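Local coordinates for protein racemase, putative (PDB 3TCS) that is a putative racemase of the mandelate racemase and muconate-lactonizing enzyme group that binds magnesium and D-alanine, its reaction being unproven, at residues Y342-Q345 with E346-V350. Residues are numbered along the deposited sequence; the frame is centred on the assembly and turned at random.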
loop_
_atom_site.group_PDB
_atom_site.type_symbol
_atom_site.label_atom_id
_atom_site.label_comp_id
_atom_site.label_asym_id
_atom_site.label_seq_id
_atom_site.Cartn_x
_atom_site.Cartn_y
_atom_site.Cartn_z
ATOM N N TYR B 342 9.432 17.600 -16.493
ATOM C CA TYR B 342 8.003 17.297 -16.411
ATOM C C TYR B 342 7.322 17.719 -17.714
ATOM O O TYR B 342 6.588 18.705 -17.744
ATOM C CB TYR B 342 7.347 18.066 -15.258
ATOM C CG TYR B 342 7.792 17.680 -13.865
ATOM C CD1 TYR B 342 7.813 16.347 -13.459
ATOM C CD2 TYR B 342 8.109 18.661 -12.925
ATOM C CE1 TYR B 342 8.134 15.999 -12.141
ATOM C CE2 TYR B 342 8.429 18.327 -11.610
ATOM C CZ TYR B 342 8.435 16.995 -11.225
ATOM O OH TYR B 342 8.693 16.667 -9.912
ATOM N N PRO B 343 7.546 16.974 -18.806
ATOM C CA PRO B 343 6.924 17.333 -20.087
ATOM C C PRO B 343 5.393 17.310 -20.071
ATOM O O PRO B 343 4.736 18.104 -20.748
ATOM C CB PRO B 343 7.511 16.302 -21.051
ATOM C CG PRO B 343 7.690 15.099 -20.175
ATOM C CD PRO B 343 8.295 15.711 -18.923
ATOM N N TRP B 344 4.837 16.403 -19.281
ATOM C CA TRP B 344 3.396 16.235 -19.172
ATOM C C TRP B 344 2.623 17.320 -18.419
ATOM O O TRP B 344 1.394 17.337 -18.476
ATOM C CB TRP B 344 3.097 14.889 -18.516
ATOM C CG TRP B 344 3.807 14.724 -17.209
ATOM C CD1 TRP B 344 4.986 14.066 -16.988
ATOM C CD2 TRP B 344 3.411 15.272 -15.947
ATOM N NE1 TRP B 344 5.346 14.172 -15.665
ATOM C CE2 TRP B 344 4.396 14.907 -15.005
ATOM C CE3 TRP B 344 2.316 16.038 -15.521
ATOM C CZ2 TRP B 344 4.322 15.282 -13.658
ATOM C CZ3 TRP B 344 2.243 16.410 -14.179
ATOM C CH2 TRP B 344 3.242 16.032 -13.268
ATOM N N GLN B 345 3.302 18.214 -17.705
ATOM C CA GLN B 345 2.558 19.237 -16.971
ATOM C C GLN B 345 2.257 20.482 -17.792
ATOM O O GLN B 345 1.592 21.406 -17.320
ATOM C CB GLN B 345 3.281 19.625 -15.677
ATOM C CG GLN B 345 4.619 20.309 -15.843
ATOM C CD GLN B 345 5.237 20.643 -14.495
ATOM O OE1 GLN B 345 4.997 19.951 -13.507
ATOM N NE2 GLN B 345 6.050 21.692 -14.452
ATOM N N GLU B 346 2.740 20.492 -19.027
ATOM C CA GLU B 346 2.508 21.602 -19.940
ATOM C C GLU B 346 1.081 21.567 -20.474
ATOM O O GLU B 346 0.588 20.514 -20.870
ATOM C CB GLU B 346 3.481 21.518 -21.119
ATOM C CG GLU B 346 4.857 22.070 -20.830
ATOM C CD GLU B 346 4.869 23.584 -20.853
ATOM O OE1 GLU B 346 4.747 24.163 -21.956
ATOM O OE2 GLU B 346 4.985 24.195 -19.769
ATOM N N GLY B 347 0.423 22.719 -20.473
ATOM C CA GLY B 347 -0.926 22.809 -21.007
ATOM C C GLY B 347 -2.029 22.033 -20.319
ATOM O O GLY B 347 -2.968 21.579 -20.974
ATOM N N LEU B 348 -1.937 21.880 -19.003
ATOM C CA LEU B 348 -2.976 21.172 -18.270
ATOM C C LEU B 348 -4.164 22.083 -17.992
ATOM O O LEU B 348 -5.302 21.627 -17.961
ATOM C CB LEU B 348 -2.441 20.650 -16.929
ATOM C CG LEU B 348 -1.392 19.537 -16.940
ATOM C CD1 LEU B 348 -0.989 19.200 -15.499
ATOM C CD2 LEU B 348 -1.957 18.311 -17.627
ATOM N N PHE B 349 -3.898 23.374 -17.805
ATOM C CA PHE B 349 -4.949 24.325 -17.464
ATOM C C PHE B 349 -5.150 25.451 -18.466
ATOM O O PHE B 349 -4.256 25.767 -19.244
ATOM C CB PHE B 349 -4.646 24.922 -16.089
ATOM C CG PHE B 349 -4.167 23.911 -15.089
ATOM C CD1 PHE B 349 -4.984 22.856 -14.703
ATOM C CD2 PHE B 349 -2.886 24.000 -14.553
ATOM C CE1 PHE B 349 -4.533 21.896 -13.794
ATOM C CE2 PHE B 349 -2.425 23.050 -13.647
ATOM C CZ PHE B 349 -3.251 21.995 -13.267
ATOM N N VAL B 350 -6.339 26.047 -18.438
ATOM C CA VAL B 350 -6.661 27.162 -19.326
ATOM C C VAL B 350 -5.723 28.318 -18.985
ATOM O O VAL B 350 -5.176 28.980 -19.866
ATOM C CB VAL B 350 -8.123 27.606 -19.137
ATOM C CG1 VAL B 350 -8.403 28.864 -19.954
ATOM C CG2 VAL B 350 -9.058 26.484 -19.568
#
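From Q345 to L348 the chain reverses in a type II beta turn that shares its first residue with the 3-10 segment 343-345, inside the loop joining strands 332-335 and 360-363 of the enolase-like barrel. G347, in the third position of that turn, has phi 64°, a positive-phi conformation that glycine adopts readily. The turn lacks a backbone bond from L348 N to Q345 O, which at 3.9 Å are too far apart for one; the L348 side chain instead packs against the carbonyls of W344 and Q345. With chi1 at -68°, CG of L348 sits beside its own N and comes within 3.5 Å of Q345 O. From there chi2 of 179° sets the course of the two methyls: CD2 reaches W344 O at 3.6 Å, while CD1 rests 3.8 Å from Q345 CA and approaches the indole at its edge, near the ring plane, with W344 CZ3 at 4.5 Å. The indole also receives Y342 CB over one face, 4.2 Å above the plane and displaced toward the rim. Q345 has CG between its backbone N and carbonyl carbon, and the chain then runs out extended until OE1 accepts a hydrogen bond from W311 N, tying the buried amide to a separate loop. L348 in turn touches W377 of helix 375-380, while the side chain of Y342 lies about 6 Å from bound D-alanine. At the exposed second position of the turn, CB of E346 lies 3.7 Å from P343 O, and the chain, bent at chi2, carries the carboxylate away from that oxygen.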